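Local atomic coordinates of Tol-Pal system protein TolB (Acinetobacter baumannii, PDB entry 7MX5), a protein that probably works in the periplasm within the Tol-Pal system, which is thought to draw in the outer membrane during cell division and to maintain its integrity. Residues I196-L201 with E207-F212; T151-D156 with P162-S167; Y87-V92 with D119-A124; I19-F22 with L28-I31; S325-A330 with S346-P351. All blocks are in the same frame, centred on the assembly; numbering follows the deposited sequence.

Interaction 1. Residues I196-L201 with E207-F212; sequences IYLQDL and EVITSF
Ile196 and Tyr197 face Thr210 and Val208 across an antiparallel beta hairpin, formed by the third and fourth strands of one blade of the TolB beta propeller. A classic beta bulge shifts the register, for Ile209 and Thr210 both sit opposite Ile196. On one face Ile196 and Thr210 lie side by side and point the same way, with Ile196 CD1 4.0 Å from Thr210 CG2. The extra residue of the bulge, Ile209, turns its side chain toward the partner strand and slants across two neighbours. Its CB meets Ile196 CG2 at 3.9 Å, while CG1, set beside its own backbone N (chi1 -74°), comes to 3.7 Å from Leu198 CB. Strands 215-221 and 227-232 of the following blade cover this side through Leu215, Phe221, Phe230 and Met228. On the other face Val208 CG2 approaches the Tyr197 ring at a slant and comes to 3.4 Å from CE2. Arg206 makes a cation-pi contact with the same ring. In the backbone, Ile196 N gives a hydrogen bond to Thr210 O at 2.9 Å, and Ile209 N binds Ile196 O at 2.7 Å; both backbone polar groups of Ile196 are thus engaged, with two successive residues, across the bulge. Beyond it, Glu207 O takes the hydrogen bond of Leu198 N at 2.8 Å and a CA-H...O contact from Tyr197 CA at 3.3 Å.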
# COMPACT_ATOMS: atom_id res chain seq x y z
N ILE A 196 13.87 16.46 6.88
CA ILE A 196 13.59 15.06 6.58
C ILE A 196 14.19 14.21 7.68
O ILE A 196 15.41 14.18 7.86
CB ILE A 196 14.14 14.66 5.20
CG1 ILE A 196 13.30 15.29 4.08
CG2 ILE A 196 14.15 13.15 5.05
CD1 ILE A 196 13.83 15.02 2.69
N TYR A 197 13.34 13.52 8.43
CA TYR A 197 13.77 12.65 9.51
C TYR A 197 13.77 11.20 9.04
O TYR A 197 13.04 10.83 8.12
CB TYR A 197 12.86 12.80 10.73
CG TYR A 197 12.95 14.15 11.41
CD1 TYR A 197 12.18 15.22 10.98
CD2 TYR A 197 13.80 14.35 12.49
CE1 TYR A 197 12.26 16.46 11.60
CE2 TYR A 197 13.88 15.58 13.12
CZ TYR A 197 13.11 16.63 12.67
OH TYR A 197 13.19 17.85 13.29
N LEU A 198 14.60 10.38 9.69
CA LEU A 198 14.65 8.94 9.44
C LEU A 198 14.44 8.24 10.77
O LEU A 198 15.30 8.32 11.66
CB LEU A 198 15.98 8.53 8.80
CG LEU A 198 16.01 7.12 8.22
CD1 LEU A 198 14.79 6.88 7.33
CD2 LEU A 198 17.30 6.87 7.46
N GLN A 199 13.32 7.54 10.91
CA GLN A 199 12.88 6.99 12.18
C GLN A 199 13.02 5.47 12.17
O GLN A 199 12.41 4.79 11.35
CB GLN A 199 11.43 7.39 12.46
CG GLN A 199 10.94 7.01 13.85
CD GLN A 199 10.04 8.07 14.45
OE1 GLN A 199 10.07 9.23 14.04
NE2 GLN A 199 9.22 7.67 15.42
N ASP A 200 13.83 4.96 13.10
CA ASP A 200 13.95 3.52 13.30
C ASP A 200 12.68 3.00 13.98
O ASP A 200 12.39 3.39 15.12
CB ASP A 200 15.19 3.20 14.13
CG ASP A 200 15.49 1.71 14.20
OD1 ASP A 200 14.59 0.92 14.54
OD2 ASP A 200 16.65 1.34 13.93
N LEU A 201 11.94 2.13 13.30
CA LEU A 201 10.68 1.63 13.85
C LEU A 201 10.88 0.58 14.93
O LEU A 201 9.91 0.26 15.64
CB LEU A 201 9.81 1.06 12.73
CG LEU A 201 9.40 2.06 11.65
CD1 LEU A 201 8.81 1.33 10.45
CD2 LEU A 201 8.41 3.07 12.20
N GLU A 207 16.62 10.48 13.32
CA GLU A 207 17.79 11.28 13.01
C GLU A 207 17.46 12.20 11.84
O GLU A 207 16.67 11.84 10.96
CB GLU A 207 19.01 10.41 12.67
CG GLU A 207 18.81 9.51 11.46
CD GLU A 207 20.11 9.02 10.87
OE1 GLU A 207 21.09 9.80 10.85
OE2 GLU A 207 20.17 7.85 10.43
N VAL A 208 18.05 13.39 11.85
CA VAL A 208 17.81 14.37 10.80
C VAL A 208 18.64 13.99 9.58
O VAL A 208 19.88 13.95 9.64
CB VAL A 208 18.14 15.79 11.26
CG1 VAL A 208 18.22 16.73 10.07
CG2 VAL A 208 17.09 16.27 12.24
N ILE A 209 17.97 13.71 8.47
CA ILE A 209 18.67 13.42 7.23
C ILE A 209 19.15 14.71 6.57
O ILE A 209 20.33 14.87 6.26
CB ILE A 209 17.77 12.59 6.29
CG1 ILE A 209 17.67 11.15 6.78
CG2 ILE A 209 18.32 12.62 4.89
CD1 ILE A 209 19.01 10.44 6.88
N THR A 210 18.23 15.66 6.37
CA THR A 210 18.58 16.97 5.83
C THR A 210 17.58 17.99 6.33
O THR A 210 16.46 17.66 6.72
CB THR A 210 18.63 16.96 4.30
OG1 THR A 210 19.26 18.17 3.84
CG2 THR A 210 17.23 16.87 3.71
N SER A 211 18.00 19.26 6.30
CA SER A 211 17.16 20.36 6.79
C SER A 211 17.73 21.71 6.37
O SER A 211 18.82 22.09 6.80
CB SER A 211 17.03 20.30 8.31
OG SER A 211 16.04 21.20 8.77
N PHE A 212 17.00 22.45 5.54
CA PHE A 212 17.41 23.79 5.15
C PHE A 212 16.17 24.57 4.72
O PHE A 212 15.03 24.15 4.96
CB PHE A 212 18.47 23.75 4.05
CG PHE A 212 18.17 22.77 2.95
CD1 PHE A 212 17.39 23.14 1.87
CD2 PHE A 212 18.69 21.49 2.98
CE1 PHE A 212 17.12 22.25 0.85
CE2 PHE A 212 18.43 20.59 1.97
CZ PHE A 212 17.64 20.97 0.91

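Interaction 2. Residues T151-D156 with P162-S167; sequences TLQIAD and PKTVLS
A beta hairpin with a classic bulge joins strands 150-156 and 163-168 at the outer side of a four-stranded propeller blade, whose far edge is strand 391-397 from near the C-terminus. Val165 and Leu166 both face Leu152: Val165 N reaches Leu152 O at 2.7 Å, Leu166 N adds a weak bond to the same oxygen, and Leu152 N binds Leu166 O at 2.7 Å. Past the bulge, Ile154 pairs with Lys163 through two bonds, the shorter running from Lys163 N to Ile154 O at 2.6 Å. Val165, turned toward the other strand, wedges between two side chains. Its CB lies 3.9 Å from Leu152 CG and its CG2 3.6 Å from Ile154 CG1. Ile184, Ile172 and Trp177 of the next blade close over this apolar side. On the opposite face Thr151 and Thr164 bring their CG2 methyls to 3.8 Å. Here Gln153 runs out extended, with CG beside its own backbone N (chi1 -77°). Tyr138 OH is hydrogen-bonded to its OE1, so both ends of the amide are engaged. At the other corner NE2 gives a hydrogen bond to Thr164 OG1 at 3.0 Å, with the hydroxyl oxygen 18° out of the amide plane.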
# COMPACT_ATOMS: atom_id res chain seq x y z
N THR A 151 -0.69 13.83 12.31
CA THR A 151 -0.29 12.62 13.00
C THR A 151 0.16 11.59 11.97
O THR A 151 -0.63 11.16 11.13
CB THR A 151 -1.43 12.05 13.85
OG1 THR A 151 -1.81 13.01 14.85
CG2 THR A 151 -1.01 10.76 14.52
N LEU A 152 1.43 11.20 12.04
CA LEU A 152 1.97 10.15 11.19
C LEU A 152 1.69 8.80 11.85
O LEU A 152 2.13 8.55 12.98
CB LEU A 152 3.47 10.34 10.97
CG LEU A 152 4.17 9.25 10.15
CD1 LEU A 152 3.41 8.98 8.85
CD2 LEU A 152 5.60 9.65 9.86
N GLN A 153 0.96 7.94 11.15
CA GLN A 153 0.56 6.65 11.68
C GLN A 153 0.92 5.54 10.70
O GLN A 153 1.03 5.76 9.50
CB GLN A 153 -0.95 6.61 11.96
CG GLN A 153 -1.37 7.33 13.22
CD GLN A 153 -2.67 6.80 13.79
OE1 GLN A 153 -3.52 6.28 13.05
NE2 GLN A 153 -2.85 6.94 15.10
N ILE A 154 1.11 4.34 11.25
CA ILE A 154 1.31 3.13 10.47
C ILE A 154 0.33 2.09 10.98
O ILE A 154 0.27 1.81 12.19
CB ILE A 154 2.76 2.61 10.58
CG1 ILE A 154 3.74 3.65 10.04
CG2 ILE A 154 2.91 1.31 9.81
CD1 ILE A 154 5.19 3.27 10.25
N ALA A 155 -0.46 1.51 10.07
CA ALA A 155 -1.48 0.54 10.44
C ALA A 155 -1.42 -0.63 9.47
O ALA A 155 -0.71 -0.61 8.46
CB ALA A 155 -2.87 1.17 10.44
N ASP A 156 -2.18 -1.68 9.80
CA ASP A 156 -2.28 -2.83 8.93
C ASP A 156 -3.04 -2.46 7.65
O ASP A 156 -3.58 -1.37 7.51
CB ASP A 156 -2.99 -3.98 9.65
CG ASP A 156 -2.20 -4.48 10.85
OD1 ASP A 156 -0.96 -4.34 10.85
OD2 ASP A 156 -2.83 -5.01 11.80
N PRO A 162 -3.26 0.53 14.69
CA PRO A 162 -2.48 1.69 14.27
C PRO A 162 -1.36 2.00 15.25
O PRO A 162 -1.48 1.82 16.46
CB PRO A 162 -3.52 2.82 14.26
CG PRO A 162 -4.49 2.43 15.32
CD PRO A 162 -4.53 0.92 15.34
N LYS A 163 -0.24 2.46 14.69
CA LYS A 163 0.94 2.80 15.47
C LYS A 163 1.32 4.24 15.13
O LYS A 163 1.70 4.53 13.99
CB LYS A 163 2.10 1.84 15.18
CG LYS A 163 3.23 1.84 16.20
CD LYS A 163 4.14 3.06 16.06
CE LYS A 163 5.40 2.92 16.88
NZ LYS A 163 6.25 1.79 16.44
N THR A 164 1.22 5.13 16.12
CA THR A 164 1.55 6.53 15.91
C THR A 164 3.06 6.70 15.91
O THR A 164 3.74 6.42 16.90
CB THR A 164 0.92 7.40 17.00
OG1 THR A 164 -0.51 7.30 16.91
CG2 THR A 164 1.33 8.85 16.83
N VAL A 165 3.60 7.17 14.78
CA VAL A 165 5.04 7.40 14.67
C VAL A 165 5.40 8.78 15.22
O VAL A 165 6.42 8.94 15.89
CB VAL A 165 5.49 7.24 13.21
CG1 VAL A 165 6.98 6.96 13.14
CG2 VAL A 165 4.70 6.13 12.53
N LEU A 166 4.57 9.78 14.95
CA LEU A 166 4.81 11.15 15.39
C LEU A 166 3.53 11.95 15.23
O LEU A 166 2.81 11.77 14.24
CB LEU A 166 5.95 11.79 14.59
CG LEU A 166 6.23 13.27 14.85
CD1 LEU A 166 6.54 13.51 16.32
CD2 LEU A 166 7.36 13.78 13.98
N SER A 167 3.26 12.82 16.20
CA SER A 167 2.17 13.78 16.11
C SER A 167 2.73 15.17 16.37
O SER A 167 3.68 15.35 17.13
CB SER A 167 1.05 13.47 17.12
OG SER A 167 1.31 14.07 18.37

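Interaction 3. Residues Y87-V92 with D119-A124; sequences YQLYDV and DAIYQA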
# COMPACT_ATOMS: atom_id res chain seq x y z
N TYR A 87 -4.45 -25.39 9.63
CA TYR A 87 -5.43 -25.04 8.62
C TYR A 87 -5.11 -25.73 7.30
O TYR A 87 -3.96 -26.07 7.02
CB TYR A 87 -5.51 -23.51 8.42
CG TYR A 87 -4.24 -22.89 7.87
CD1 TYR A 87 -3.20 -22.53 8.71
CD2 TYR A 87 -4.09 -22.66 6.50
CE1 TYR A 87 -2.05 -21.95 8.22
CE2 TYR A 87 -2.94 -22.09 6.00
CZ TYR A 87 -1.92 -21.73 6.86
OH TYR A 87 -0.77 -21.16 6.36
N GLN A 88 -6.16 -25.92 6.50
CA GLN A 88 -6.03 -26.57 5.20
C GLN A 88 -6.82 -25.79 4.16
O GLN A 88 -7.77 -25.06 4.48
CB GLN A 88 -6.51 -28.02 5.23
CG GLN A 88 -5.76 -28.92 6.19
CD GLN A 88 -6.36 -30.31 6.29
OE1 GLN A 88 -7.58 -30.46 6.38
NE2 GLN A 88 -5.51 -31.32 6.26
N LEU A 89 -6.42 -25.95 2.90
CA LEU A 89 -7.13 -25.40 1.76
C LEU A 89 -7.39 -26.54 0.78
O LEU A 89 -6.44 -27.14 0.28
CB LEU A 89 -6.34 -24.27 1.09
CG LEU A 89 -6.94 -23.68 -0.19
CD1 LEU A 89 -8.38 -23.26 0.03
CD2 LEU A 89 -6.10 -22.52 -0.69
N TYR A 90 -8.66 -26.83 0.52
CA TYR A 90 -9.05 -27.99 -0.26
C TYR A 90 -9.60 -27.55 -1.62
O TYR A 90 -10.56 -26.78 -1.68
CB TYR A 90 -10.10 -28.82 0.48
CG TYR A 90 -10.33 -30.18 -0.13
CD1 TYR A 90 -9.44 -31.22 0.09
CD2 TYR A 90 -11.44 -30.43 -0.93
CE1 TYR A 90 -9.64 -32.47 -0.47
CE2 TYR A 90 -11.65 -31.67 -1.50
CZ TYR A 90 -10.75 -32.69 -1.26
OH TYR A 90 -10.95 -33.93 -1.82
N ASP A 91 -8.98 -28.04 -2.69
CA ASP A 91 -9.51 -27.88 -4.04
C ASP A 91 -10.55 -28.97 -4.28
O ASP A 91 -10.23 -30.16 -4.23
CB ASP A 91 -8.38 -27.96 -5.06
CG ASP A 91 -8.82 -27.57 -6.46
OD1 ASP A 91 -9.82 -28.13 -6.97
OD2 ASP A 91 -8.16 -26.70 -7.07
N VAL A 92 -11.79 -28.56 -4.54
CA VAL A 92 -12.88 -29.53 -4.64
C VAL A 92 -12.86 -30.23 -6.00
O VAL A 92 -13.03 -31.45 -6.08
CB VAL A 92 -14.23 -28.83 -4.37
CG1 VAL A 92 -15.37 -29.58 -5.04
CG2 VAL A 92 -14.46 -28.72 -2.87
N ASP A 119 -2.92 -14.87 3.54
CA ASP A 119 -1.87 -14.68 2.55
C ASP A 119 -1.50 -16.00 1.89
O ASP A 119 -1.24 -16.05 0.68
CB ASP A 119 -0.63 -14.05 3.20
CG ASP A 119 -0.69 -12.54 3.22
OD1 ASP A 119 -1.75 -11.97 2.87
OD2 ASP A 119 0.32 -11.91 3.60
N ALA A 120 -1.49 -17.09 2.66
CA ALA A 120 -1.17 -18.40 2.09
C ALA A 120 -2.30 -18.91 1.21
O ALA A 120 -2.05 -19.54 0.18
CB ALA A 120 -0.86 -19.39 3.21
N ILE A 121 -3.55 -18.66 1.60
CA ILE A 121 -4.69 -19.06 0.78
C ILE A 121 -4.67 -18.32 -0.55
O ILE A 121 -4.88 -18.91 -1.62
CB ILE A 121 -6.01 -18.83 1.53
CG1 ILE A 121 -6.09 -19.73 2.77
CG2 ILE A 121 -7.20 -19.07 0.62
CD1 ILE A 121 -7.32 -19.50 3.62
N TYR A 122 -4.41 -17.01 -0.51
CA TYR A 122 -4.36 -16.21 -1.73
C TYR A 122 -3.27 -16.70 -2.67
O TYR A 122 -3.49 -16.83 -3.88
CB TYR A 122 -4.15 -14.74 -1.37
CG TYR A 122 -4.19 -13.78 -2.54
CD1 TYR A 122 -5.38 -13.20 -2.94
CD2 TYR A 122 -3.03 -13.44 -3.22
CE1 TYR A 122 -5.42 -12.31 -4.00
CE2 TYR A 122 -3.06 -12.55 -4.28
CZ TYR A 122 -4.26 -11.99 -4.67
OH TYR A 122 -4.29 -11.11 -5.72
N GLN A 123 -2.08 -16.98 -2.13
CA GLN A 123 -0.97 -17.44 -2.97
C GLN A 123 -1.25 -18.82 -3.55
O GLN A 123 -0.85 -19.11 -4.69
CB GLN A 123 0.32 -17.44 -2.16
CG GLN A 123 1.57 -17.68 -2.99
CD GLN A 123 2.84 -17.44 -2.19
OE1 GLN A 123 3.19 -18.22 -1.30
NE2 GLN A 123 3.54 -16.36 -2.51
N ALA A 124 -1.92 -19.68 -2.79
CA ALA A 124 -2.22 -21.03 -3.27
C ALA A 124 -3.26 -21.03 -4.38
O ALA A 124 -3.33 -22.00 -5.15
CB ALA A 124 -2.68 -21.91 -2.12
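Ala120 O accepts the hydrogen bond of Ala124 N at 3.0 Å, a helical bond that spans one turn and leaves both alanine methyls directed toward the strand carrying Tyr87 and Leu89. Strand 87-91 and helix 119-124 run in roughly the same direction, 23° apart, with their axes 9.7 Å from each other at closest approach. The contact between them is apolar. Leu89 carries most of it: with CG anti to the backbone N (chi1 176°), its CD2 methyl enters the groove between Ile121 and Ala124, 3.9 Å from Ile121 CG2 and 3.8 Å from Ala124 CB. One leucine methyl thus meets the Ala124 methyl and the Ile121 branch together, while Ile121 slants across the leucine. Tyr87 meets Ala120, one turn before Ala124. Its CG stands between the backbone N and the carbonyl carbon (chi1 64°), and the ring extends toward the helix so that OH comes to 3.6 Å from Ala120 CB; the methyl lies at the ring edge, near its plane. Val72 and Leu99, from the strands flanking 83-91, complete the apolar layer around Leu89. On the helix, both carboxylate oxygens of Asp119 are held by the backbone N atoms of Phe132 and Ser133, tying it to the chain that follows. A helix packed on one face of a mixed beta sheet in this way belongs to the alpha/beta fold of the amino-terminal part of TolB.

Interaction 4. Residues I19-F22 with L28-I31; sequences IVPF and LYPI
As the chain leaves strand 16-19 it turns back through a short loop into helix 29-37, bringing Pro21 CA to 6.4 Å from Tyr29 CA. This is the first half of a beta-alpha-beta crossover in the amino-terminal alpha/beta domain, completed by the parallel neighbour strand 43-45. Tyr29 holds the contact together. Its ring is clasped between two prolines: Pro21 CA lies over one face, 3.6 Å from the centroid in a CH-pi contact, and CD of the adjacent Pro30 lies over the opposite face nearer the rim. CG placed between the backbone N and the carbonyl carbon (chi1 88°) carries the ring to Pro21, while Tyr29 CB lies over the centre of the Phe22 ring, 3.6 Å from that centroid. The two rings form an edge-to-face pair with centroids 5.8 Å apart and planes at 55°, the edge of Tyr29 being turned to the face of Phe22. Leu28 CD1 meets the Phe22 rim in plane, 3.6 Å from CE2. Ile19, fully extended, sends CD1 to 3.6 Å from Tyr29 CB. Weak hydrogen bonds from Leu28 N and Tyr29 N to the Asp25 carboxylate accompany the start of the helix. At the far end of the tyrosine, OH rests 3.5 Å from Pro21 CB.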
# COMPACT_ATOMS: atom_id res chain seq x y z
N ILE A 19 -15.35 -21.33 4.27
CA ILE A 19 -14.45 -21.43 5.41
C ILE A 19 -15.25 -21.97 6.59
O ILE A 19 -16.09 -21.26 7.16
CB ILE A 19 -13.78 -20.09 5.75
CG1 ILE A 19 -13.03 -20.17 7.08
CG2 ILE A 19 -14.79 -18.93 5.74
CD1 ILE A 19 -12.46 -18.85 7.52
N VAL A 20 -15.02 -23.23 6.93
CA VAL A 20 -15.74 -23.84 8.05
C VAL A 20 -15.23 -23.23 9.35
O VAL A 20 -14.00 -23.13 9.54
CB VAL A 20 -15.56 -25.36 8.04
CG1 VAL A 20 -16.15 -25.98 9.30
CG2 VAL A 20 -16.18 -25.97 6.80
N PRO A 21 -16.11 -22.79 10.26
CA PRO A 21 -15.65 -22.32 11.57
C PRO A 21 -14.74 -23.32 12.26
O PRO A 21 -15.11 -24.48 12.45
CB PRO A 21 -16.96 -22.13 12.36
CG PRO A 21 -18.02 -21.94 11.33
CD PRO A 21 -17.54 -22.51 10.02
N PHE A 22 -13.53 -22.88 12.61
CA PHE A 22 -12.57 -23.78 13.24
C PHE A 22 -13.07 -24.18 14.62
O PHE A 22 -13.57 -23.35 15.38
CB PHE A 22 -11.20 -23.11 13.36
CG PHE A 22 -10.70 -22.46 12.09
CD1 PHE A 22 -11.17 -22.86 10.84
CD2 PHE A 22 -9.75 -21.46 12.14
CE1 PHE A 22 -10.70 -22.26 9.68
CE2 PHE A 22 -9.28 -20.86 10.99
CZ PHE A 22 -9.76 -21.26 9.76
N LEU A 28 -10.10 -16.39 15.02
CA LEU A 28 -9.17 -16.35 13.90
C LEU A 28 -9.90 -16.38 12.56
O LEU A 28 -9.64 -15.55 11.69
CB LEU A 28 -8.19 -17.53 14.01
CG LEU A 28 -6.90 -17.55 13.19
CD1 LEU A 28 -7.13 -18.10 11.78
CD2 LEU A 28 -6.28 -16.18 13.13
N TYR A 29 -10.80 -17.35 12.38
CA TYR A 29 -11.42 -17.55 11.08
C TYR A 29 -12.28 -16.38 10.60
O TYR A 29 -12.34 -16.18 9.37
CB TYR A 29 -12.20 -18.87 11.08
CG TYR A 29 -13.64 -18.81 11.56
CD1 TYR A 29 -14.67 -18.45 10.70
CD2 TYR A 29 -13.97 -19.14 12.86
CE1 TYR A 29 -15.98 -18.40 11.13
CE2 TYR A 29 -15.27 -19.10 13.31
CZ TYR A 29 -16.27 -18.72 12.44
OH TYR A 29 -17.58 -18.68 12.88
N PRO A 30 -12.97 -15.60 11.45
CA PRO A 30 -13.65 -14.41 10.91
C PRO A 30 -12.70 -13.42 10.28
O PRO A 30 -13.06 -12.77 9.29
CB PRO A 30 -14.36 -13.81 12.13
CG PRO A 30 -14.41 -14.88 13.14
CD PRO A 30 -13.26 -15.80 12.88
N ILE A 31 -11.48 -13.28 10.81
CA ILE A 31 -10.49 -12.42 10.19
C ILE A 31 -10.09 -12.97 8.82
O ILE A 31 -9.93 -12.22 7.86
CB ILE A 31 -9.27 -12.26 11.12
CG1 ILE A 31 -9.65 -11.50 12.38
CG2 ILE A 31 -8.13 -11.56 10.39
CD1 ILE A 31 -8.59 -11.51 13.45

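Interaction 5. Residues S325-A330 with S346-P351; sequences SNYKVA and SLDESP
Tyr327 and Asp348 meet through a CH-pi contact, the closest approach between segments 325-330 and 346-351. Asp348 CB lies over one face of the tyrosine ring, 4.0 Å from the centroid and offset toward the rim, where CZ is 3.8 Å away. The carboxylate plane is only 13° from that of the ring, so the flat acid group runs nearly parallel to the aromatic surface. Tyr327 CG sits beside its own backbone N, whereas Asp348 CG is anti to its N (chi1 176°). The ionic part lies outside the pair, where Asp348 OD2 forms a salt bridge with Arg306, which would be expected to favour the charged carboxylate. Phe303 meets the tyrosine ring and also touches Asp348. Apolar packing is looser: Val329 CG1 and Pro351 CG approach only to 4.4 Å. Val329 also touches Tyr362, and Pro351 touches Ala317; both residues of the pair are buried. As for the backbone, Asp348 is the centre of an inverse gamma turn, in which Glu349 N makes a weak hydrogen bond to Leu347 O at 2.9 Å. The turn lies where the loop passes the tyrosine, between strand 339-344 and strand 352-353. Such a link, from the outer strand of one four-stranded blade to the first strand of the next, is the characteristic crossover of a beta propeller.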
# COMPACT_ATOMS: atom_id res chain seq x y z
N SER A 325 -12.04 16.47 -17.89
CA SER A 325 -12.48 16.10 -16.56
C SER A 325 -11.37 16.38 -15.54
O SER A 325 -10.42 17.12 -15.82
CB SER A 325 -12.92 14.63 -16.56
OG SER A 325 -13.91 14.39 -15.58
N ASN A 326 -11.50 15.79 -14.35
CA ASN A 326 -10.63 16.07 -13.22
C ASN A 326 -9.63 14.93 -13.00
O ASN A 326 -9.39 14.12 -13.91
CB ASN A 326 -11.49 16.35 -11.99
CG ASN A 326 -12.13 17.72 -12.02
OD1 ASN A 326 -12.88 18.04 -12.94
ND2 ASN A 326 -11.83 18.54 -11.02
N TYR A 327 -9.05 14.87 -11.81
CA TYR A 327 -7.96 13.95 -11.53
C TYR A 327 -8.45 12.51 -11.52
O TYR A 327 -9.53 12.21 -11.00
CB TYR A 327 -7.31 14.29 -10.18
CG TYR A 327 -6.70 15.67 -10.13
CD1 TYR A 327 -5.67 16.03 -10.98
CD2 TYR A 327 -7.15 16.62 -9.22
CE1 TYR A 327 -5.11 17.29 -10.94
CE2 TYR A 327 -6.60 17.88 -9.16
CZ TYR A 327 -5.58 18.21 -10.02
OH TYR A 327 -5.02 19.47 -9.97
N LYS A 328 -7.64 11.62 -12.09
CA LYS A 328 -7.92 10.19 -12.09
C LYS A 328 -6.68 9.44 -11.64
O LYS A 328 -5.55 9.84 -11.96
CB LYS A 328 -8.34 9.69 -13.49
CG LYS A 328 -9.18 10.67 -14.29
CD LYS A 328 -10.66 10.46 -14.04
CE LYS A 328 -11.47 11.65 -14.51
NZ LYS A 328 -12.76 11.24 -15.12
N VAL A 329 -6.89 8.36 -10.90
CA VAL A 329 -5.82 7.40 -10.63
C VAL A 329 -5.71 6.48 -11.84
O VAL A 329 -6.70 5.85 -12.25
CB VAL A 329 -6.10 6.60 -9.35
CG1 VAL A 329 -5.02 5.55 -9.14
CG2 VAL A 329 -6.19 7.53 -8.15
N ALA A 330 -4.53 6.43 -12.44
CA ALA A 330 -4.33 5.67 -13.67
C ALA A 330 -3.14 4.73 -13.52
O ALA A 330 -2.25 4.95 -12.69
CB ALA A 330 -4.11 6.59 -14.88
N SER A 346 -10.01 12.94 -5.83
CA SER A 346 -10.20 14.33 -5.45
C SER A 346 -8.90 15.04 -5.10
O SER A 346 -8.92 16.26 -4.89
CB SER A 346 -11.16 14.43 -4.25
OG SER A 346 -12.38 13.76 -4.52
N LEU A 347 -7.78 14.33 -5.05
CA LEU A 347 -6.52 14.90 -4.59
C LEU A 347 -5.42 14.63 -5.60
O LEU A 347 -5.25 13.49 -6.04
CB LEU A 347 -6.13 14.34 -3.22
CG LEU A 347 -7.13 14.60 -2.09
CD1 LEU A 347 -6.73 13.85 -0.83
CD2 LEU A 347 -7.23 16.10 -1.82
N ASP A 348 -4.68 15.67 -5.96
CA ASP A 348 -3.48 15.54 -6.79
C ASP A 348 -2.35 15.06 -5.89
O ASP A 348 -1.49 15.83 -5.44
CB ASP A 348 -3.16 16.86 -7.48
CG ASP A 348 -1.88 16.80 -8.29
OD1 ASP A 348 -1.61 15.75 -8.91
OD2 ASP A 348 -1.14 17.81 -8.31
N GLU A 349 -2.36 13.76 -5.61
CA GLU A 349 -1.47 13.16 -4.63
C GLU A 349 -1.02 11.79 -5.11
O GLU A 349 -1.75 11.10 -5.82
CB GLU A 349 -2.16 13.06 -3.26
CG GLU A 349 -1.25 12.74 -2.10
CD GLU A 349 -1.76 13.33 -0.79
OE1 GLU A 349 -1.66 14.56 -0.61
OE2 GLU A 349 -2.29 12.56 0.04
N SER A 350 0.18 11.41 -4.71
CA SER A 350 0.78 10.18 -5.22
C SER A 350 0.04 8.95 -4.71
O SER A 350 -0.28 8.87 -3.52
CB SER A 350 2.25 10.11 -4.81
OG SER A 350 3.01 9.37 -5.75
N PRO A 351 -0.26 7.99 -5.57
CA PRO A 351 -0.77 6.69 -5.10
C PRO A 351 0.40 5.83 -4.64
O PRO A 351 1.56 6.24 -4.64
CB PRO A 351 -1.45 6.10 -6.34
CG PRO A 351 -1.20 7.07 -7.48
CD PRO A 351 -0.16 8.04 -7.03

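Interactions 1, 2 and 5 belong to the propeller, and interactions 3 and 4 to the amino-terminal alpha/beta part. Interactions 1 and 2 are bulged hairpins of adjoining blades, held mainly by backbone hydrogen bonds and partly exposed. They touch directly, Gln199 NE2 lying 3.1 Å from Val165 O and Leu201 CD2 3.8 Å from Ile154 CD1. Interactions 3, 4 and 5 are buried. Interaction 5 links blades farther round by a loop, through a CH-pi contact with an outlying salt bridge. Interaction 3 sets helix 110-126 on the mixed sheet through aliphatic side chains and one tyrosine; interaction 4 sets helix 29-37 against the end of strand 16-19 and the following loop, through aromatic and proline rings.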